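Lin1840 protein (Listeria innocua serovar 6a, PDB 4ZOC) probably hydrolyses terminal, non-reducing beta-D-glucosyl residues with release of beta-D-glucose, as a family 3 glycoside hydrolase involved in beta-1,2-glucan metabolism. Local coordinates at residues 385-390 against 427-432; 272-277 against 299-304; 110-115 against 161-166; 478-483 against 556-561; 628-633 against 664-669. The protein carries 2 engineered substitutions. All blocks are in the same frame, centred on the assembly; numbering follows the deposited sequence.

In the fold
The five contacts sample all three parts of this family 3 enzyme. Contacts 2 and 3 lie in the TIM-barrel part, with centres 30 Å apart; in contact 2 the side chain of Met302 stands about 6 Å from a bound glucose. Contacts 1 and 4 belong to the C-terminal alpha/beta part, where their centres are 34 Å apart; contact 4 also borders the second subunit. Contact 5 joins the two sheets of the fibronectin III-like domain and touches contact 3, with Asp111 OD1 4.0 Å from Lys665 CB, so barrel and sandwich meet there. Contacts 1 and 2 sit on opposite sides of the chain's centre, 52 Å apart between centres.

Contact 1 of 5, residues 385-390 against 427-432; sequences LPLAKE and EVFETV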
# COMPACT_ATOMS: atom_id res chain seq x y z
N LEU A 385 -3.93 5.60 37.88
CA LEU A 385 -2.73 6.43 37.94
C LEU A 385 -3.00 7.87 38.28
O LEU A 385 -4.00 8.45 37.81
CB LEU A 385 -2.00 6.42 36.55
CG LEU A 385 -1.67 4.99 36.09
CD1 LEU A 385 -0.96 5.11 34.74
CD2 LEU A 385 -0.83 4.28 37.10
N PRO A 386 -2.07 8.51 38.99
CA PRO A 386 -0.84 7.98 39.53
C PRO A 386 -1.06 7.11 40.78
O PRO A 386 -2.03 7.30 41.56
CB PRO A 386 -0.05 9.21 39.89
CG PRO A 386 -1.05 10.24 40.14
CD PRO A 386 -2.18 9.95 39.20
N LEU A 387 -0.12 6.19 40.96
CA LEU A 387 -0.09 5.28 42.11
C LEU A 387 0.50 6.02 43.30
O LEU A 387 1.39 6.82 43.11
CB LEU A 387 0.72 4.05 41.75
CG LEU A 387 0.36 3.19 40.56
CD1 LEU A 387 1.32 1.99 40.52
CD2 LEU A 387 -1.04 2.71 40.63
N ALA A 388 0.02 5.79 44.51
CA ALA A 388 0.69 6.23 45.76
C ALA A 388 2.00 5.51 45.96
O ALA A 388 2.12 4.34 45.58
CB ALA A 388 -0.21 5.95 46.97
N LYS A 389 2.96 6.16 46.63
CA LYS A 389 4.26 5.55 46.83
C LYS A 389 4.10 4.34 47.68
O LYS A 389 4.93 3.42 47.58
CB LYS A 389 5.23 6.51 47.51
CG LYS A 389 6.01 7.42 46.59
CD LYS A 389 6.99 8.30 47.40
CE LYS A 389 8.39 8.38 46.75
NZ LYS A 389 9.35 7.25 47.08
N GLU A 390 3.07 4.27 48.52
CA GLU A 390 2.83 3.08 49.38
C GLU A 390 2.05 1.96 48.70
O GLU A 390 1.81 0.90 49.29
CB GLU A 390 2.11 3.48 50.69
CG GLU A 390 2.71 4.68 51.42
CD GLU A 390 2.53 5.99 50.66
OE1 GLU A 390 3.36 6.89 50.91
OE2 GLU A 390 1.58 6.10 49.80
N GLU A 427 13.27 1.93 43.53
CA GLU A 427 13.72 3.24 44.03
C GLU A 427 12.60 4.08 44.58
O GLU A 427 12.85 5.02 45.29
CB GLU A 427 14.41 4.04 42.91
CG GLU A 427 15.70 3.40 42.43
CD GLU A 427 16.42 4.20 41.35
OE1 GLU A 427 15.86 5.08 40.60
OE2 GLU A 427 17.62 3.92 41.22
N VAL A 428 11.36 3.79 44.21
CA VAL A 428 10.21 4.73 44.44
C VAL A 428 9.18 4.09 45.35
O VAL A 428 8.73 4.70 46.33
CB VAL A 428 9.59 5.15 43.10
CG1 VAL A 428 8.34 5.93 43.29
CG2 VAL A 428 10.62 5.94 42.29
N PHE A 429 8.87 2.83 45.06
CA PHE A 429 7.83 2.03 45.77
C PHE A 429 8.45 1.01 46.77
O PHE A 429 9.22 0.17 46.43
CB PHE A 429 6.96 1.30 44.70
CG PHE A 429 6.25 2.22 43.76
CD1 PHE A 429 5.05 2.80 44.11
CD2 PHE A 429 6.75 2.47 42.51
CE1 PHE A 429 4.38 3.71 43.25
CE2 PHE A 429 6.14 3.38 41.66
CZ PHE A 429 4.94 3.97 42.01
N GLU A 430 8.01 1.07 48.04
CA GLU A 430 8.59 0.20 49.10
C GLU A 430 8.25 -1.27 48.92
O GLU A 430 9.08 -2.13 49.20
CB GLU A 430 8.23 0.68 50.52
CG GLU A 430 6.87 1.36 50.63
CD GLU A 430 6.43 1.70 52.06
OE1 GLU A 430 5.48 2.52 52.18
OE2 GLU A 430 7.03 1.18 53.05
N THR A 431 7.05 -1.54 48.39
CA THR A 431 6.57 -2.89 48.25
C THR A 431 6.32 -3.28 46.79
O THR A 431 5.37 -2.81 46.14
CB THR A 431 5.27 -3.05 49.04
OG1 THR A 431 5.51 -2.55 50.36
CG2 THR A 431 4.87 -4.55 49.06
N VAL A 432 7.23 -4.11 46.27
CA VAL A 432 7.14 -4.65 44.93
C VAL A 432 7.46 -6.13 45.00
O VAL A 432 8.46 -6.57 45.59
CB VAL A 432 8.07 -3.95 43.91
CG1 VAL A 432 7.80 -4.43 42.50
CG2 VAL A 432 7.97 -2.44 43.97
O HOH W 1 5.00 0.59 47.73
O HOH W 2 3.67 -0.47 50.65
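Two loops meet here, and a single direct hydrogen bond crosses between them. Lys389 NZ donates to Val428 O at 2.7 Å, in the carbonyl plane and onto a lone pair. The chain leaves with CG anti to the carbonyl carbon and then bends at chi3 (136°) and chi4 (-85°), so that it curls round that oxygen.

The apolar part centres on the Phe429 ring. Its CE1 lies 4.0 Å from Leu387 CB and 3.3 Å from Ala388 O, which sits at the ring edge in the plane, where the slightly positive rim suits a carbonyl oxygen. Val428 CG1 sits over one face, displaced toward the rim.

Water does the rest of the joining. Water 1 donates to Lys389 O (2.8 Å) and accepts from Thr431 N, while water 2 links Glu390 O with Thr431 OG1. On the exposed side the Glu390 and Glu430 chains cross obliquely, their OE1 atoms 5.0 Å apart; like charges this close probably repel mildly.

The two loops lead into strands 393-397 and 432-436, parallel neighbours at one edge of the mixed sheet. Phe429 packs on Ile393 of the first strand, and Val428 leans on Ala537 and Ser541 of helix 532-541.

Contact 2 of 5, residues 272-277 against 299-304; sequences GAVAEV and DLEMMT
Glu301 sets its CG anti to the backbone N (chi1 179°) and runs on extended, which carries the carboxylate to Val274. Thr304 instead holds OG1 in the crowded position between N and carbonyl carbon (chi1 51°), turning the hydroxyl inward and CG2 toward Gly272 and Ala275. That hydroxyl donates to Glu301 OE2 at 2.5 Å, on the anti lone pair, and accepts from water 3 at 2.8 Å. The water in turn takes the N-H of Val274, so the start of the short helix 273-276 is tied to Thr304. Val274 crosses Glu301 at about a right angle, its CB 3.6 Å from Glu301 OE2.

This is the closing seam of the TIM barrel: 301-302 is the eighth strand, bonded to strand 23-25, while Asp299 and Leu300 just before it bond to Leu267 and Ser269 at the seventh, whose loop leads into the helix. Gly272 N donates to Met302 O at 3.0 Å, almost along the C=O axis. Thr304 CG2 lies over the glycine, 3.5 Å from Gly272 CA, and meets Ala275 CB at 3.8 Å. The Glu301 carboxylate also accepts from the backbone N atoms of Cys306 and Tyr307. Met302 packs on Trp271 of the glucose pocket.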
# COMPACT_ATOMS: atom_id res chain seq x y z
N GLY A 272 26.46 -0.69 1.13
CA GLY A 272 26.46 -1.49 -0.05
C GLY A 272 25.49 -1.06 -1.16
O GLY A 272 25.39 -1.78 -2.16
N ALA A 273 24.81 0.10 -1.04
CA ALA A 273 23.74 0.41 -1.95
C ALA A 273 24.26 0.68 -3.37
O ALA A 273 23.52 0.59 -4.37
CB ALA A 273 22.99 1.64 -1.45
N VAL A 274 25.53 1.05 -3.49
CA VAL A 274 26.10 1.18 -4.86
C VAL A 274 26.12 -0.19 -5.58
O VAL A 274 25.61 -0.30 -6.68
CB VAL A 274 27.51 1.82 -4.83
CG1 VAL A 274 28.08 1.77 -6.23
CG2 VAL A 274 27.46 3.28 -4.31
N ALA A 275 26.70 -1.22 -4.94
CA ALA A 275 26.79 -2.58 -5.47
C ALA A 275 25.40 -3.17 -5.70
O ALA A 275 25.13 -3.90 -6.66
CB ALA A 275 27.64 -3.45 -4.53
N GLU A 276 24.48 -2.74 -4.87
CA GLU A 276 23.13 -3.34 -4.79
C GLU A 276 22.27 -2.87 -5.92
O GLU A 276 21.22 -3.46 -6.18
CB GLU A 276 22.51 -3.12 -3.42
CG GLU A 276 23.15 -4.07 -2.38
CD GLU A 276 22.87 -3.74 -0.95
OE1 GLU A 276 21.96 -2.93 -0.71
OE2 GLU A 276 23.54 -4.41 -0.12
N VAL A 277 22.68 -1.83 -6.66
CA VAL A 277 21.89 -1.41 -7.84
C VAL A 277 21.94 -2.55 -8.88
O VAL A 277 21.01 -2.70 -9.74
CB VAL A 277 22.26 -0.01 -8.39
CG1 VAL A 277 22.26 1.05 -7.34
CG2 VAL A 277 23.60 0.02 -9.10
N ASP A 299 29.18 10.52 -3.69
CA ASP A 299 30.58 10.84 -3.43
C ASP A 299 31.35 9.78 -2.72
O ASP A 299 32.58 9.79 -2.78
CB ASP A 299 30.67 12.12 -2.65
CG ASP A 299 29.99 13.27 -3.38
OD1 ASP A 299 30.11 13.35 -4.64
OD2 ASP A 299 29.42 14.12 -2.68
N LEU A 300 30.65 8.92 -1.98
CA LEU A 300 31.33 8.04 -0.98
C LEU A 300 30.60 6.74 -0.91
O LEU A 300 29.41 6.74 -0.55
CB LEU A 300 31.35 8.78 0.38
CG LEU A 300 32.11 8.11 1.53
CD1 LEU A 300 33.55 7.69 1.16
CD2 LEU A 300 32.00 8.97 2.80
N GLU A 301 31.28 5.66 -1.27
CA GLU A 301 30.75 4.32 -1.36
C GLU A 301 31.00 3.60 -0.05
O GLU A 301 32.14 3.39 0.36
CB GLU A 301 31.39 3.56 -2.51
CG GLU A 301 30.87 2.12 -2.64
CD GLU A 301 31.21 1.47 -3.90
OE1 GLU A 301 32.03 2.04 -4.65
OE2 GLU A 301 30.71 0.33 -4.12
N MET A 302 29.89 3.28 0.63
CA MET A 302 30.00 2.70 1.94
C MET A 302 30.20 1.17 1.87
O MET A 302 29.26 0.39 1.62
CB MET A 302 28.71 3.00 2.74
CG MET A 302 28.75 2.43 4.14
SD MET A 302 27.28 2.71 5.17
CE MET A 302 27.26 4.50 5.35
N MET A 303 31.47 0.72 2.06
CA MET A 303 31.78 -0.74 2.26
C MET A 303 31.55 -1.71 1.12
O MET A 303 31.48 -2.90 1.27
CB MET A 303 31.15 -1.22 3.54
CG MET A 303 32.04 -0.90 4.74
SD MET A 303 33.66 -1.77 4.69
CE MET A 303 33.16 -3.45 5.07
N THR A 304 31.55 -1.15 -0.09
CA THR A 304 31.63 -1.93 -1.35
C THR A 304 32.70 -1.30 -2.24
O THR A 304 33.21 -0.21 -1.93
CB THR A 304 30.23 -2.11 -2.05
OG1 THR A 304 29.56 -0.83 -2.19
CG2 THR A 304 29.41 -3.04 -1.24
O HOH W 3 27.64 1.05 -1.58

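Contact 3 of 5, residues 110-115 against 161-166; sequences FDRETV and NSELGK
A helix-helix contact of the TIM-barrel domain brings the capped N-terminus of helix 112-128 against helix 158-173. Asp111 is the N-cap: its OD2 accepts from Thr114 N at 3.0 Å, from above the carboxylate plane, and also takes the proton of Thr114 OG1 on its anti lone pair.

Between the helices, Leu164 reaches across. Its CD2 lies 3.9 Å from Arg112 CA and rests against the aliphatic start of the Arg112 chain, crossing it at about a right angle. Val115 meets the same methyl with CG2, while its CG1 comes 3.5 Å from Leu164 O. The backbones come close here, with Arg112 CA 5.7 Å from Leu164 CA.

Beside this apolar patch a salt-bridge network of Arg112, Glu163 and Lys166 links the two helices. Glu163 bends at chi2 (-70°) to present one oxygen to Arg112 and the other to Lys166 NZ. Arg112 has a second attachment in Phe663, through NH1 to its carbonyl oxygen and a cation-pi contact with its ring. The guanidinium grips Glu163 side-on, the two planes 73° apart: NE and NH2 both donate to Glu163 OE1, each at 3.0 Å, with the oxygen exactly in the guanidinium plane.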
# COMPACT_ATOMS: atom_id res chain seq x y z
N PHE A 110 6.44 15.81 20.97
CA PHE A 110 6.01 17.09 20.33
C PHE A 110 6.82 18.26 20.89
O PHE A 110 6.30 19.41 21.02
CB PHE A 110 4.49 17.25 20.50
CG PHE A 110 3.70 16.52 19.48
CD1 PHE A 110 3.51 15.12 19.60
CD2 PHE A 110 3.01 17.22 18.48
CE1 PHE A 110 2.74 14.40 18.73
CE2 PHE A 110 2.21 16.50 17.59
CZ PHE A 110 2.09 15.10 17.75
N ASP A 111 8.10 17.97 21.24
CA ASP A 111 8.93 18.94 21.93
C ASP A 111 10.29 19.16 21.29
O ASP A 111 11.20 18.35 21.43
CB ASP A 111 9.03 18.61 23.43
CG ASP A 111 9.58 19.77 24.22
OD1 ASP A 111 8.90 20.83 24.28
OD2 ASP A 111 10.74 19.66 24.68
N ARG A 112 10.40 20.27 20.55
CA ARG A 112 11.58 20.59 19.76
C ARG A 112 12.81 20.62 20.68
O ARG A 112 13.85 20.08 20.33
CB ARG A 112 11.43 21.90 18.99
CG ARG A 112 10.38 21.90 17.90
CD ARG A 112 10.10 23.35 17.53
NE ARG A 112 9.14 23.56 16.45
CZ ARG A 112 7.81 23.70 16.66
NH1 ARG A 112 7.31 23.62 17.88
NH2 ARG A 112 7.00 23.95 15.65
N GLU A 113 12.71 21.24 21.85
CA GLU A 113 13.90 21.43 22.72
C GLU A 113 14.37 20.04 23.27
O GLU A 113 15.55 19.81 23.33
CB GLU A 113 13.62 22.44 23.82
CG GLU A 113 14.78 22.66 24.82
CD GLU A 113 16.00 23.24 24.26
OE1 GLU A 113 16.07 23.59 23.03
OE2 GLU A 113 16.95 23.33 25.06
N THR A 114 13.46 19.12 23.59
CA THR A 114 13.83 17.77 23.95
C THR A 114 14.71 17.13 22.88
O THR A 114 15.70 16.50 23.18
CB THR A 114 12.61 16.89 24.27
OG1 THR A 114 11.95 17.38 25.43
CG2 THR A 114 12.88 15.39 24.43
N VAL A 115 14.27 17.22 21.61
CA VAL A 115 15.04 16.63 20.51
C VAL A 115 16.39 17.32 20.30
O VAL A 115 17.40 16.65 20.10
CB VAL A 115 14.15 16.62 19.26
CG1 VAL A 115 14.94 16.22 18.07
CG2 VAL A 115 12.94 15.71 19.58
N ASN A 161 7.76 16.00 11.40
CA ASN A 161 9.05 15.38 11.13
C ASN A 161 10.06 16.43 10.71
O ASN A 161 11.24 16.34 11.03
CB ASN A 161 8.97 14.29 10.01
CG ASN A 161 8.15 13.09 10.46
OD1 ASN A 161 7.85 12.99 11.67
ND2 ASN A 161 7.91 12.16 9.59
N SER A 162 9.58 17.41 9.94
CA SER A 162 10.43 18.53 9.50
C SER A 162 10.96 19.35 10.71
O SER A 162 12.16 19.63 10.78
CB SER A 162 9.67 19.46 8.54
OG SER A 162 9.33 18.83 7.29
N GLU A 163 10.07 19.67 11.66
CA GLU A 163 10.39 20.54 12.83
C GLU A 163 11.37 19.82 13.74
O GLU A 163 12.39 20.38 14.15
CB GLU A 163 9.15 20.99 13.53
CG GLU A 163 8.29 21.93 12.66
CD GLU A 163 8.96 23.26 12.49
OE1 GLU A 163 9.12 23.93 13.47
OE2 GLU A 163 9.38 23.63 11.38
N LEU A 164 11.11 18.55 13.99
CA LEU A 164 12.04 17.77 14.84
C LEU A 164 13.39 17.42 14.17
O LEU A 164 14.47 17.38 14.83
CB LEU A 164 11.34 16.55 15.38
CG LEU A 164 10.06 16.87 16.18
CD1 LEU A 164 9.59 15.53 16.76
CD2 LEU A 164 10.21 17.84 17.32
N GLY A 165 13.38 17.24 12.86
CA GLY A 165 14.61 17.06 12.14
C GLY A 165 15.49 18.29 12.24
O GLY A 165 16.70 18.16 12.45
N LYS A 166 14.91 19.46 12.05
CA LYS A 166 15.64 20.68 12.22
C LYS A 166 16.21 20.81 13.64
O LYS A 166 17.39 21.18 13.81
CB LYS A 166 14.84 21.92 11.90
CG LYS A 166 14.53 22.03 10.47
CD LYS A 166 13.83 23.34 10.13
CE LYS A 166 12.44 23.31 10.61
NZ LYS A 166 11.84 24.66 10.37

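Contact 4 of 5, residues 478-483 against 556-561; sequences ATIRLP and QTTGQI
Ala478 begins the contact with its carbonyl: Ala478 O lies 3.2 Å from the methyl Thr558 CG2, is buried there, and has no hydrogen-bond partner anywhere in the model. Its N-H and that of Thr479 are taken by the two carboxylate oxygens of Asp589 of the second subunit, so this loop of the C-terminal alpha/beta domain lies at the dimer interface.

Thr479 turns its methyl to the other segment, with CG2 3.8 Å from Thr558 OG1; the two threonine side chains cross at about a right angle. Ile480 then carries the main interaction. It is the centre of an inverse gamma turn, closed by a weak bond from Arg481 N to Thr479 O. Its own N-H donates to Thr558 OG1 at 3.1 Å, nearly straight at 158°. Thr558 stands at the start of the 3-10 segment 558-560 and keeps OG1 beside its backbone N (chi1 -69°), with CG2 swung to the Ala478 side.

The Ile480 side chain holds CG1 in the crowded position (chi1 53°), which brings CG1 within 3.4 Å of the same hydroxyl and sends CD1 onward to meet Ile561 CD1, tip to tip, at 4.2 Å. Past this residue the chain moves off, and Arg481 forms salt bridges with Glu511, Glu514 and Glu484.

Thr558 OG1 is also hydrogen-bonded to Glu511 OE2; since it accepts from Ile480 N, it probably gives its proton to that carboxylate, which would fix the hydroxyl's rotation and make it a better acceptor.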
# COMPACT_ATOMS: atom_id res chain seq x y z
N ALA A 478 4.90 -8.93 9.50
CA ALA A 478 3.65 -8.88 8.77
C ALA A 478 2.43 -8.66 9.60
O ALA A 478 1.51 -7.93 9.17
CB ALA A 478 3.49 -10.11 7.90
N THR A 479 2.43 -9.14 10.85
CA THR A 479 1.33 -8.89 11.77
C THR A 479 1.86 -8.11 12.96
O THR A 479 2.81 -8.53 13.66
CB THR A 479 0.71 -10.21 12.25
OG1 THR A 479 0.30 -10.97 11.08
CG2 THR A 479 -0.40 -10.01 13.20
N ILE A 480 1.31 -6.92 13.15
CA ILE A 480 1.84 -6.01 14.15
C ILE A 480 1.22 -6.26 15.54
O ILE A 480 0.49 -5.40 16.12
CB ILE A 480 1.68 -4.52 13.72
CG1 ILE A 480 0.24 -4.20 13.35
CG2 ILE A 480 2.60 -4.24 12.54
CD1 ILE A 480 -0.12 -2.78 13.71
N ARG A 481 1.56 -7.43 16.06
CA ARG A 481 1.11 -7.93 17.34
C ARG A 481 2.31 -8.37 18.16
O ARG A 481 3.33 -8.73 17.62
CB ARG A 481 0.12 -9.08 17.14
CG ARG A 481 -1.24 -8.67 16.68
CD ARG A 481 -2.11 -9.88 16.51
NE ARG A 481 -2.48 -10.54 17.76
CZ ARG A 481 -3.52 -10.18 18.50
NH1 ARG A 481 -4.21 -9.11 18.21
NH2 ARG A 481 -3.81 -10.86 19.61
N LEU A 482 2.17 -8.28 19.49
CA LEU A 482 3.08 -8.92 20.38
C LEU A 482 2.89 -10.40 20.26
O LEU A 482 1.90 -10.87 19.64
CB LEU A 482 2.74 -8.51 21.84
CG LEU A 482 2.89 -7.08 22.33
CD1 LEU A 482 2.33 -6.94 23.68
CD2 LEU A 482 4.33 -6.73 22.35
N PRO A 483 3.84 -11.18 20.74
CA PRO A 483 3.61 -12.63 20.85
C PRO A 483 2.32 -12.95 21.51
O PRO A 483 1.91 -12.24 22.50
CB PRO A 483 4.82 -13.13 21.61
CG PRO A 483 5.89 -12.10 21.42
CD PRO A 483 5.18 -10.78 21.22
N GLN A 556 -6.45 -0.30 14.22
CA GLN A 556 -7.43 -1.27 14.72
C GLN A 556 -6.92 -2.69 14.61
O GLN A 556 -7.07 -3.49 15.53
CB GLN A 556 -8.78 -1.18 13.97
CG GLN A 556 -9.57 0.12 14.08
CD GLN A 556 -10.26 0.26 15.46
OE1 GLN A 556 -10.54 -0.72 16.19
NE2 GLN A 556 -10.64 1.47 15.75
N THR A 557 -6.37 -3.03 13.45
CA THR A 557 -5.82 -4.33 13.14
C THR A 557 -4.83 -4.14 11.98
O THR A 557 -4.86 -3.08 11.31
CB THR A 557 -6.93 -5.31 12.72
OG1 THR A 557 -6.45 -6.65 12.65
CG2 THR A 557 -7.62 -4.85 11.43
N THR A 558 -3.97 -5.12 11.73
CA THR A 558 -2.92 -5.07 10.71
C THR A 558 -3.50 -4.65 9.35
O THR A 558 -2.92 -3.85 8.62
CB THR A 558 -2.22 -6.48 10.63
OG1 THR A 558 -1.47 -6.67 11.86
CG2 THR A 558 -1.30 -6.53 9.49
N GLY A 559 -4.64 -5.23 9.01
CA GLY A 559 -5.26 -4.95 7.73
C GLY A 559 -5.87 -3.57 7.54
O GLY A 559 -6.28 -3.26 6.41
N GLN A 560 -5.88 -2.73 8.53
CA GLN A 560 -6.24 -1.33 8.38
C GLN A 560 -5.09 -0.50 7.75
O GLN A 560 -5.25 0.64 7.35
CB GLN A 560 -6.63 -0.76 9.74
CG GLN A 560 -7.46 0.54 9.58
CD GLN A 560 -7.85 1.18 10.92
OE1 GLN A 560 -7.06 1.21 11.88
NE2 GLN A 560 -9.12 1.57 11.03
N ILE A 561 -3.89 -1.05 7.74
CA ILE A 561 -2.70 -0.34 7.25
C ILE A 561 -2.72 -0.08 5.73
O ILE A 561 -3.00 -1.01 4.95
CB ILE A 561 -1.44 -1.11 7.64
CG1 ILE A 561 -1.27 -1.14 9.17
CG2 ILE A 561 -0.22 -0.46 6.99
CD1 ILE A 561 -0.17 -2.10 9.61

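Contact 5 of 5, residues 628-633 against 664-669; sequences VTIKNI and EKVALQ
Ile630, Leu668 and Val666 form the apolar heart of the contact. Ile630 has CG1 anti to its backbone N and CG2 in the crowded position between N and carbonyl carbon, so both branches face across. CG1 meets Leu668 CD1 at 3.8 Å, the two chains crossing obliquely, and CG2 meets Val666 CG1 tip to tip at 3.9 Å. Leu668 CD1 also fits in close to the backbone, 3.8 Å from Asn632 N.

Next to them, Asn632 supplies the polar link. Asn632 ND2 donates to Leu668 O at 3.1 Å, with an N-H...O angle of 156°. The oxygen lies in the plane of the amide, yet the donor stands above the carbonyl plane by 52°, off the lone pairs. Nearer the backbone, Asn632 CB touches Leu668 CB at 3.7 Å.

The two strands belong to different sheets of the fibronectin III-like beta sandwich, so they face each other through side chains rather than by backbone bonds. Segments 628-632 and 664-668 approach to 7.8 Å between axes and run at 43° to one another. Residues alternate accordingly: Ile630 and Asn632 point inward from one sheet, Val666 and Leu668 from the other.

Farther out, Ile642 of strand 638-648 packs against both Ile630 and Val666, while Leu609 of strand 607-611 backs Ile630 and Phe607 backs Leu668. The Asn632 amide is fixed at both ends, OD1 bonding Ser634 OG and ND2 also donating to Ile636 O, which holds its plane in place.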
# COMPACT_ATOMS: atom_id res chain seq x y z
N VAL A 628 -3.88 31.48 21.25
CA VAL A 628 -4.57 30.46 22.03
C VAL A 628 -4.25 30.66 23.50
O VAL A 628 -3.11 30.71 23.88
CB VAL A 628 -4.20 29.01 21.61
CG1 VAL A 628 -5.04 28.00 22.39
CG2 VAL A 628 -4.40 28.79 20.11
N THR A 629 -5.30 30.72 24.30
CA THR A 629 -5.16 30.80 25.77
C THR A 629 -5.48 29.46 26.37
O THR A 629 -6.54 28.86 26.12
CB THR A 629 -6.14 31.84 26.32
OG1 THR A 629 -5.82 33.09 25.72
CG2 THR A 629 -5.99 32.00 27.79
N ILE A 630 -4.55 28.98 27.16
CA ILE A 630 -4.70 27.66 27.78
C ILE A 630 -4.61 27.80 29.28
O ILE A 630 -3.79 28.53 29.79
CB ILE A 630 -3.69 26.64 27.22
CG1 ILE A 630 -3.93 25.27 27.88
CG2 ILE A 630 -2.25 27.11 27.38
CD1 ILE A 630 -3.28 24.12 27.09
N LYS A 631 -5.50 27.09 29.98
CA LYS A 631 -5.56 27.05 31.44
C LYS A 631 -5.57 25.61 31.94
O LYS A 631 -6.27 24.78 31.41
CB LYS A 631 -6.83 27.76 31.94
CG LYS A 631 -6.73 28.05 33.44
CD LYS A 631 -7.92 28.78 34.02
CE LYS A 631 -7.75 28.79 35.53
NZ LYS A 631 -8.81 29.63 36.10
N ASN A 632 -4.76 25.34 32.95
CA ASN A 632 -4.84 24.13 33.73
C ASN A 632 -5.84 24.27 34.88
O ASN A 632 -5.60 25.01 35.81
CB ASN A 632 -3.45 23.81 34.29
CG ASN A 632 -3.39 22.51 35.11
OD1 ASN A 632 -4.38 21.89 35.50
ND2 ASN A 632 -2.14 22.12 35.44
N ILE A 633 -7.00 23.62 34.71
CA ILE A 633 -8.13 23.74 35.57
C ILE A 633 -8.17 22.65 36.64
O ILE A 633 -9.18 22.45 37.31
CB ILE A 633 -9.44 23.79 34.76
CG1 ILE A 633 -9.66 22.51 33.92
CG2 ILE A 633 -9.48 25.05 33.83
CD1 ILE A 633 -11.09 22.35 33.36
N GLU A 664 2.82 23.48 20.01
CA GLU A 664 3.64 23.94 21.13
C GLU A 664 3.17 23.21 22.38
O GLU A 664 1.96 23.06 22.68
CB GLU A 664 3.50 25.47 21.42
CG GLU A 664 4.42 25.90 22.54
CD GLU A 664 4.48 27.39 22.83
OE1 GLU A 664 4.21 28.21 21.93
OE2 GLU A 664 4.83 27.74 23.99
N LYS A 665 4.12 22.69 23.08
CA LYS A 665 3.88 22.02 24.34
C LYS A 665 3.99 23.04 25.48
O LYS A 665 4.99 23.75 25.59
CB LYS A 665 4.87 20.88 24.55
CG LYS A 665 4.57 20.01 25.72
CD LYS A 665 5.50 18.80 25.62
CE LYS A 665 4.90 17.58 26.12
NZ LYS A 665 5.84 16.44 25.99
N VAL A 666 2.95 23.11 26.30
CA VAL A 666 2.83 24.24 27.25
C VAL A 666 2.76 23.66 28.64
O VAL A 666 1.95 22.84 28.90
CB VAL A 666 1.59 25.13 26.95
CG1 VAL A 666 1.58 26.36 27.84
CG2 VAL A 666 1.56 25.63 25.51
N ALA A 667 3.68 24.08 29.51
CA ALA A 667 3.74 23.67 30.90
C ALA A 667 2.94 24.65 31.81
O ALA A 667 3.05 25.88 31.66
CB ALA A 667 5.18 23.64 31.34
N LEU A 668 2.09 24.10 32.65
CA LEU A 668 1.20 24.92 33.46
C LEU A 668 1.06 24.34 34.84
O LEU A 668 0.71 23.17 34.99
CB LEU A 668 -0.20 24.96 32.85
CG LEU A 668 -0.29 25.60 31.49
CD1 LEU A 668 -1.56 25.18 30.82
CD2 LEU A 668 -0.17 27.12 31.51
N GLN A 669 1.29 25.17 35.86
CA GLN A 669 0.99 24.76 37.20
C GLN A 669 -0.50 24.64 37.37
O GLN A 669 -1.29 25.12 36.54
CB GLN A 669 1.58 25.78 38.17
CG GLN A 669 3.09 25.78 38.17
CD GLN A 669 3.66 24.50 38.78
OE1 GLN A 669 3.35 24.17 39.91
NE2 GLN A 669 4.47 23.77 38.01